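Local coordinates for protein halogenase (PDB 3E1T) that binds FAD and probably uses the flavin to chlorinate a precursor of chondrochloren in the myxobacterium Chondromyces crocatus, at residues L211-Y222 against Y255-L266. Sequence-based numbering, arbitrary orientation.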
ATOM      1  N   LEU A 211      11.715   8.741  -7.821  1.00 34.14           N
ATOM      2  CA  LEU A 211      12.715   9.406  -7.007  1.00 33.58           C
ATOM      3  C   LEU A 211      12.117   9.718  -5.629  1.00 33.00           C
ATOM      4  O   LEU A 211      11.024  10.279  -5.535  1.00 32.83           O
ATOM      5  CB  LEU A 211      13.172  10.706  -7.685  1.00 33.47           C
ATOM      6  CG  LEU A 211      13.993  11.704  -6.858  1.00 33.76           C
ATOM      7  CD1 LEU A 211      15.425  11.220  -6.640  1.00 34.34           C
ATOM      8  CD2 LEU A 211      13.988  13.087  -7.526  1.00 34.16           C
ATOM      9  N   SER A 212      12.829   9.332  -4.573  1.00 32.48           N
ATOM     10  CA  SER A 212      12.462   9.699  -3.204  1.00 32.33           C
ATOM     11  C   SER A 212      13.645  10.392  -2.557  1.00 32.06           C
ATOM     12  O   SER A 212      14.782   9.902  -2.640  1.00 32.17           O
ATOM     13  CB  SER A 212      12.067   8.472  -2.381  1.00 31.76           C
ATOM     14  OG  SER A 212      11.140   7.654  -3.082  1.00 34.15           O
ATOM     15  N   ALA A 213      13.374  11.518  -1.908  1.00 31.42           N
ATOM     16  CA  ALA A 213      14.426  12.369  -1.386  1.00 31.40           C
ATOM     17  C   ALA A 213      14.149  12.905   0.025  1.00 31.35           C
ATOM     18  O   ALA A 213      13.186  13.640   0.252  1.00 31.59           O
ATOM     19  CB  ALA A 213      14.693  13.526  -2.372  1.00 31.45           C
ATOM     20  N   ALA A 214      15.015  12.542   0.960  1.00 31.20           N
ATOM     21  CA  ALA A 214      14.958  13.032   2.330  1.00 31.85           C
ATOM     22  C   ALA A 214      15.444  14.479   2.442  1.00 32.43           C
ATOM     23  O   ALA A 214      16.388  14.885   1.752  1.00 32.58           O
ATOM     24  CB  ALA A 214      15.782  12.131   3.227  1.00 31.85           C
ATOM     25  N   PHE A 215      14.777  15.259   3.288  1.00 32.06           N
ATOM     26  CA  PHE A 215      15.235  16.605   3.655  1.00 32.21           C
ATOM     27  C   PHE A 215      15.021  16.804   5.152  1.00 32.32           C
ATOM     28  O   PHE A 215      14.762  15.828   5.864  1.00 32.21           O
ATOM     29  CB  PHE A 215      14.570  17.690   2.807  1.00 32.24           C
ATOM     30  CG  PHE A 215      13.104  17.899   3.088  1.00 32.04           C
ATOM     31  CD1 PHE A 215      12.661  19.101   3.648  1.00 32.02           C
ATOM     32  CD2 PHE A 215      12.164  16.921   2.763  1.00 31.84           C
ATOM     33  CE1 PHE A 215      11.320  19.327   3.887  1.00 31.12           C
ATOM     34  CE2 PHE A 215      10.801  17.133   3.002  1.00 31.01           C
ATOM     35  CZ  PHE A 215      10.380  18.336   3.568  1.00 31.97           C
ATOM     36  N   GLN A 216      15.137  18.035   5.653  1.00 32.45           N
ATOM     37  CA  GLN A 216      15.195  18.206   7.110  1.00 32.37           C
ATOM     38  C   GLN A 216      13.902  17.829   7.831  1.00 32.01           C
ATOM     39  O   GLN A 216      13.939  17.404   8.986  1.00 32.22           O
ATOM     40  CB  GLN A 216      15.621  19.618   7.521  1.00 32.92           C
ATOM     41  CG  GLN A 216      16.089  19.659   8.967  1.00 34.03           C
ATOM     42  CD  GLN A 216      16.637  20.987   9.393  1.00 37.78           C
ATOM     43  OE1 GLN A 216      17.765  21.059   9.890  1.00 40.24           O
ATOM     44  NE2 GLN A 216      15.846  22.056   9.224  1.00 36.29           N
ATOM     45  N   ASP A 217      12.766  18.025   7.166  1.00 31.70           N
ATOM     46  CA  ASP A 217      11.453  17.832   7.804  1.00 31.22           C
ATOM     47  C   ASP A 217      10.708  16.571   7.323  1.00 30.85           C
ATOM     48  O   ASP A 217       9.533  16.368   7.656  1.00 31.45           O
ATOM     49  CB  ASP A 217      10.580  19.081   7.620  1.00 31.35           C
ATOM     50  CG  ASP A 217      10.953  20.216   8.579  1.00 31.87           C
ATOM     51  OD1 ASP A 217      11.864  20.050   9.409  1.00 31.69           O
ATOM     52  OD2 ASP A 217      10.305  21.274   8.517  1.00 33.47           O
ATOM     53  N   GLY A 218      11.386  15.722   6.562  1.00 29.66           N
ATOM     54  CA  GLY A 218      10.756  14.505   6.039  1.00 28.96           C
ATOM     55  C   GLY A 218      11.336  14.093   4.719  1.00 28.67           C
ATOM     56  O   GLY A 218      12.548  14.165   4.526  1.00 28.32           O
ATOM     57  N   TRP A 219      10.481  13.657   3.802  1.00 27.87           N
ATOM     58  CA  TRP A 219      10.950  13.230   2.491  1.00 28.22           C
ATOM     59  C   TRP A 219       9.911  13.447   1.404  1.00 28.06           C
ATOM     60  O   TRP A 219       8.721  13.557   1.686  1.00 28.43           O
ATOM     61  CB  TRP A 219      11.446  11.767   2.507  1.00 28.16           C
ATOM     62  CG  TRP A 219      10.388  10.735   2.826  1.00 27.78           C
ATOM     63  CD1 TRP A 219       9.964  10.357   4.067  1.00 28.20           C
ATOM     64  CD2 TRP A 219       9.650   9.933   1.889  1.00 27.49           C
ATOM     65  NE1 TRP A 219       8.997   9.378   3.962  1.00 27.26           N
ATOM     66  CE2 TRP A 219       8.782   9.105   2.639  1.00 27.00           C
ATOM     67  CE3 TRP A 219       9.622   9.853   0.494  1.00 28.22           C
ATOM     68  CZ2 TRP A 219       7.893   8.206   2.038  1.00 28.21           C
ATOM     69  CZ3 TRP A 219       8.745   8.952  -0.109  1.00 28.56           C
ATOM     70  CH2 TRP A 219       7.892   8.139   0.666  1.00 28.01           C
ATOM     71  N   PHE A 220      10.386  13.520   0.164  1.00 28.39           N
ATOM     72  CA  PHE A 220       9.540  13.729  -1.005  1.00 28.65           C
ATOM     73  C   PHE A 220       9.496  12.481  -1.868  1.00 29.13           C
ATOM     74  O   PHE A 220      10.493  11.760  -1.979  1.00 29.58           O
ATOM     75  CB  PHE A 220      10.106  14.866  -1.862  1.00 29.05           C
ATOM     76  CG  PHE A 220       9.551  16.213  -1.550  1.00 28.55           C
ATOM     77  CD1 PHE A 220       8.351  16.631  -2.120  1.00 29.61           C
ATOM     78  CD2 PHE A 220      10.246  17.086  -0.722  1.00 29.41           C
ATOM     79  CE1 PHE A 220       7.829  17.894  -1.844  1.00 29.92           C
ATOM     80  CE2 PHE A 220       9.747  18.350  -0.432  1.00 30.39           C
ATOM     81  CZ  PHE A 220       8.538  18.767  -0.998  1.00 30.39           C
ATOM     82  N   TRP A 221       8.347  12.219  -2.481  1.00 29.22           N
ATOM     83  CA  TRP A 221       8.315  11.358  -3.659  1.00 29.88           C
ATOM     84  C   TRP A 221       8.128  12.204  -4.911  1.00 30.49           C
ATOM     85  O   TRP A 221       7.585  13.316  -4.846  1.00 30.77           O
ATOM     86  CB  TRP A 221       7.250  10.257  -3.564  1.00 29.49           C
ATOM     87  CG  TRP A 221       5.822  10.694  -3.833  1.00 29.01           C
ATOM     88  CD1 TRP A 221       5.255  10.947  -5.051  1.00 29.49           C
ATOM     89  CD2 TRP A 221       4.776  10.873  -2.861  1.00 28.59           C
ATOM     90  NE1 TRP A 221       3.929  11.306  -4.900  1.00 28.88           N
ATOM     91  CE2 TRP A 221       3.608  11.254  -3.568  1.00 27.97           C
ATOM     92  CE3 TRP A 221       4.718  10.769  -1.461  1.00 28.68           C
ATOM     93  CZ2 TRP A 221       2.395  11.521  -2.925  1.00 29.28           C
ATOM     94  CZ3 TRP A 221       3.506  11.021  -0.819  1.00 29.10           C
ATOM     95  CH2 TRP A 221       2.358  11.405  -1.556  1.00 29.47           C
ATOM     96  N   TYR A 222       8.576  11.667  -6.043  1.00 31.39           N
ATOM     97  CA  TYR A 222       8.584  12.369  -7.335  1.00 32.24           C
ATOM     98  C   TYR A 222       8.380  11.289  -8.385  1.00 32.08           C
ATOM     99  O   TYR A 222       9.313  10.576  -8.736  1.00 32.50           O
ATOM    100  CB  TYR A 222       9.927  13.076  -7.557  1.00 32.84           C
ATOM    101  CG  TYR A 222      10.002  13.984  -8.787  1.00 33.82           C
ATOM    102  CD1 TYR A 222       9.695  15.338  -8.689  1.00 34.87           C
ATOM    103  CD2 TYR A 222      10.414  13.495 -10.032  1.00 34.59           C
ATOM    104  CE1 TYR A 222       9.775  16.187  -9.798  1.00 36.03           C
ATOM    105  CE2 TYR A 222      10.507  14.352 -11.169  1.00 34.25           C
ATOM    106  CZ  TYR A 222      10.180  15.689 -11.035  1.00 34.78           C
ATOM    107  OH  TYR A 222      10.257  16.562 -12.111  1.00 36.17           O
ATOM    108  N   TYR A 255       8.064  23.575   1.291  1.00 40.61           N
ATOM    109  CA  TYR A 255       8.772  22.308   1.472  1.00 40.13           C
ATOM    110  C   TYR A 255       9.612  21.976   0.243  1.00 39.97           C
ATOM    111  O   TYR A 255      10.734  21.475   0.363  1.00 39.21           O
ATOM    112  CB  TYR A 255       7.806  21.152   1.764  1.00 39.98           C
ATOM    113  CG  TYR A 255       7.281  21.091   3.181  1.00 40.08           C
ATOM    114  CD1 TYR A 255       8.133  21.248   4.281  1.00 39.68           C
ATOM    115  CD2 TYR A 255       5.927  20.839   3.426  1.00 40.38           C
ATOM    116  CE1 TYR A 255       7.649  21.174   5.583  1.00 38.96           C
ATOM    117  CE2 TYR A 255       5.432  20.771   4.725  1.00 39.28           C
ATOM    118  CZ  TYR A 255       6.295  20.933   5.792  1.00 39.53           C
ATOM    119  OH  TYR A 255       5.795  20.855   7.064  1.00 39.29           O
ATOM    120  N   ILE A 256       9.060  22.245  -0.938  1.00 40.30           N
ATOM    121  CA  ILE A 256       9.781  22.008  -2.191  1.00 41.02           C
ATOM    122  C   ILE A 256      11.091  22.800  -2.212  1.00 41.61           C
ATOM    123  O   ILE A 256      12.153  22.236  -2.466  1.00 41.69           O
ATOM    124  CB  ILE A 256       8.913  22.327  -3.423  1.00 40.91           C
ATOM    125  CG1 ILE A 256       7.830  21.259  -3.596  1.00 39.76           C
ATOM    126  CG2 ILE A 256       9.771  22.403  -4.682  1.00 41.00           C
ATOM    127  CD1 ILE A 256       6.699  21.671  -4.501  1.00 37.68           C
ATOM    128  N   ASP A 257      11.002  24.095  -1.902  1.00 42.44           N
ATOM    129  CA  ASP A 257      12.174  24.975  -1.836  1.00 43.18           C
ATOM    130  C   ASP A 257      13.270  24.449  -0.909  1.00 43.01           C
ATOM    131  O   ASP A 257      14.450  24.725  -1.119  1.00 43.38           O
ATOM    132  CB  ASP A 257      11.767  26.384  -1.399  1.00 43.52           C
ATOM    133  CG  ASP A 257      11.040  27.158  -2.490  1.00 46.03           C
ATOM    134  OD1 ASP A 257      10.854  26.626  -3.617  1.00 49.33           O
ATOM    135  OD2 ASP A 257      10.656  28.318  -2.219  1.00 48.36           O
ATOM    136  N   ARG A 258      12.880  23.679   0.103  1.00 42.71           N
ATOM    137  CA  ARG A 258      13.821  23.212   1.129  1.00 42.18           C
ATOM    138  C   ARG A 258      14.440  21.851   0.815  1.00 41.58           C
ATOM    139  O   ARG A 258      15.211  21.306   1.605  1.00 41.56           O
ATOM    140  CB  ARG A 258      13.139  23.181   2.496  1.00 42.45           C
ATOM    141  CG  ARG A 258      12.781  24.553   3.048  1.00 43.11           C
ATOM    142  CD  ARG A 258      12.056  24.395   4.366  1.00 43.58           C
ATOM    143  NE  ARG A 258      12.884  23.680   5.330  1.00 44.47           N
ATOM    144  CZ  ARG A 258      12.427  23.049   6.410  1.00 44.96           C
ATOM    145  NH1 ARG A 258      11.119  23.024   6.687  1.00 44.64           N
ATOM    146  NH2 ARG A 258      13.286  22.442   7.217  1.00 43.33           N
ATOM    147  N   CYS A 259      14.108  21.306  -0.347  1.00 41.30           N
ATOM    148  CA  CYS A 259      14.684  20.037  -0.785  1.00 41.29           C
ATOM    149  C   CYS A 259      15.375  20.220  -2.142  1.00 41.43           C
ATOM    150  O   CYS A 259      14.719  20.161  -3.181  1.00 41.69           O
ATOM    151  CB  CYS A 259      13.603  18.952  -0.864  1.00 40.97           C
ATOM    152  SG  CYS A 259      14.233  17.329  -1.354  1.00 40.49           S
ATOM    153  N   PRO A 260      16.699  20.470  -2.131  1.00 41.75           N
ATOM    154  CA  PRO A 260      17.480  20.755  -3.348  1.00 41.59           C
ATOM    155  C   PRO A 260      17.076  20.007  -4.630  1.00 41.72           C
ATOM    156  O   PRO A 260      16.710  20.660  -5.619  1.00 41.97           O
ATOM    157  CB  PRO A 260      18.902  20.411  -2.920  1.00 41.63           C
ATOM    158  CG  PRO A 260      18.937  20.852  -1.501  1.00 42.08           C
ATOM    159  CD  PRO A 260      17.552  20.545  -0.928  1.00 41.72           C
ATOM    160  N   ILE A 261      17.130  18.672  -4.628  1.00 41.21           N
ATOM    161  CA  ILE A 261      16.792  17.915  -5.840  1.00 41.16           C
ATOM    162  C   ILE A 261      15.367  18.183  -6.339  1.00 40.90           C
ATOM    163  O   ILE A 261      15.145  18.307  -7.547  1.00 40.75           O
ATOM    164  CB  ILE A 261      17.075  16.386  -5.725  1.00 41.22           C
ATOM    165  CG1 ILE A 261      16.775  15.683  -7.058  1.00 41.67           C
ATOM    166  CG2 ILE A 261      16.286  15.750  -4.575  1.00 41.06           C
ATOM    167  CD1 ILE A 261      17.551  14.388  -7.278  1.00 43.16           C
ATOM    168  N   ILE A 262      14.418  18.299  -5.412  1.00 40.42           N
ATOM    169  CA  ILE A 262      13.028  18.564  -5.778  1.00 40.28           C
ATOM    170  C   ILE A 262      12.874  20.001  -6.272  1.00 40.71           C
ATOM    171  O   ILE A 262      12.153  20.251  -7.243  1.00 40.51           O
ATOM    172  CB  ILE A 262      12.041  18.279  -4.600  1.00 40.10           C
ATOM    173  CG1 ILE A 262      12.167  16.827  -4.100  1.00 39.48           C
ATOM    174  CG2 ILE A 262      10.597  18.640  -4.985  1.00 39.43           C
ATOM    175  CD1 ILE A 262      11.995  15.726  -5.164  1.00 38.04           C
ATOM    176  N   LYS A 263      13.551  20.936  -5.605  1.00 41.17           N
ATOM    177  CA  LYS A 263      13.563  22.338  -6.048  1.00 42.15           C
ATOM    178  C   LYS A 263      14.028  22.457  -7.503  1.00 42.36           C
ATOM    179  O   LYS A 263      13.382  23.126  -8.322  1.00 42.26           O
ATOM    180  CB  LYS A 263      14.443  23.207  -5.135  1.00 42.46           C
ATOM    181  CG  LYS A 263      14.428  24.700  -5.515  1.00 43.31           C
ATOM    182  CD  LYS A 263      14.955  25.588  -4.403  1.00 44.57           C
ATOM    183  CE  LYS A 263      15.234  27.019  -4.895  1.00 45.50           C
ATOM    184  NZ  LYS A 263      14.101  27.636  -5.662  1.00 46.83           N
ATOM    185  N   GLU A 264      15.128  21.790  -7.830  1.00 42.61           N
ATOM    186  CA  GLU A 264      15.655  21.860  -9.191  1.00 43.24           C
ATOM    187  C   GLU A 264      14.781  21.121 -10.216  1.00 43.08           C
ATOM    188  O   GLU A 264      14.530  21.638 -11.310  1.00 43.25           O
ATOM    189  CB  GLU A 264      17.134  21.449  -9.257  1.00 43.54           C
ATOM    190  CG  GLU A 264      17.426  19.971  -9.221  1.00 45.20           C
ATOM    191  CD  GLU A 264      18.669  19.615 -10.039  1.00 47.24           C
ATOM    192  OE1 GLU A 264      19.730  19.352  -9.430  1.00 48.61           O
ATOM    193  OE2 GLU A 264      18.584  19.605 -11.289  1.00 46.51           O
ATOM    194  N   TYR A 265      14.271  19.944  -9.856  1.00 42.40           N
ATOM    195  CA  TYR A 265      13.436  19.196 -10.789  1.00 41.91           C
ATOM    196  C   TYR A 265      12.133  19.910 -11.118  1.00 41.99           C
ATOM    197  O   TYR A 265      11.561  19.682 -12.189  1.00 41.70           O
ATOM    198  CB  TYR A 265      13.176  17.771 -10.291  1.00 41.72           C
ATOM    199  CG  TYR A 265      14.277  16.788 -10.631  1.00 42.14           C
ATOM    200  CD1 TYR A 265      15.614  17.092 -10.377  1.00 42.06           C
ATOM    201  CD2 TYR A 265      13.984  15.551 -11.195  1.00 42.01           C
ATOM    202  CE1 TYR A 265      16.625  16.204 -10.675  1.00 42.26           C
ATOM    203  CE2 TYR A 265      14.998  14.649 -11.509  1.00 42.35           C
ATOM    204  CZ  TYR A 265      16.317  14.987 -11.238  1.00 42.30           C
ATOM    205  OH  TYR A 265      17.332  14.114 -11.527  1.00 42.99           O
ATOM    206  N   LEU A 266      11.673  20.781 -10.218  1.00 41.78           N
ATOM    207  CA  LEU A 266      10.404  21.495 -10.431  1.00 42.28           C
ATOM    208  C   LEU A 266      10.541  22.952 -10.889  1.00 42.79           C
ATOM    209  O   LEU A 266       9.535  23.600 -11.209  1.00 42.79           O
ATOM    210  CB  LEU A 266       9.490  21.401  -9.196  1.00 41.86           C
ATOM    211  CG  LEU A 266       8.941  20.008  -8.835  1.00 41.58           C
ATOM    212  CD1 LEU A 266       8.123  20.074  -7.562  1.00 39.45           C
ATOM    213  CD2 LEU A 266       8.113  19.369  -9.964  1.00 40.16           C
TER
HETATM  214  O   HOH W   1      16.214  20.633   4.181  1.00 42.84           O
HETATM  215  O   HOH W   2       7.512  20.471   8.909  1.00 37.91           O
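Phe220 and Ile262 meet at the centre of this contact, where a beta hairpin, 211-215 and 218-222, is covered on one side by helix 260-266. Ile262 CG2 sits over the Phe220 ring, 4.2 Å from its centroid and 10° off the normal, a CH-pi contact. The far edge of that ring reaches the end of helix 248-257, with Phe220 CZ 3.7 Å from Ile256 CG1. Cys259, the N-cap residue of helix 260-266, turns its SG anti to the backbone N (chi1 -178°). This puts the sulfur obliquely beside the rings of both Phe215 and Phe220. Ala213 CB packs 3.5 Å from Ile261 CG2, and Leu211 meets Ile261 tip to tip. Tyr265 points its ring edge at the face of Tyr222 in a T-shaped pair, planes at 87°. The Tyr222 hydroxyl is hydrogen-bonded to Lys200 O. On the opposite face of the hairpin, Trp221 touches FAD, so the helix backs a sheet that lines the flavin pocket. The polar edge lies at the type I turn 215-218. Arg258 NH1 forms a salt bridge to Asp217 OD2 at 2.7 Å. OD2 lies near the guanidinium plane, but NH1 comes from above the carboxylate plane, the two groups being perpendicular. An asparagine in place of Asp217 would probably leave the Arg258 guanidinium without its countercharge and weaken the tie between the turn and the loop joining the two helices. One water links Gln216 N to Arg258 O. A second donates to Asp217 OD2 at 2.9 Å and is also hydrogen-bonded to Tyr255 OH.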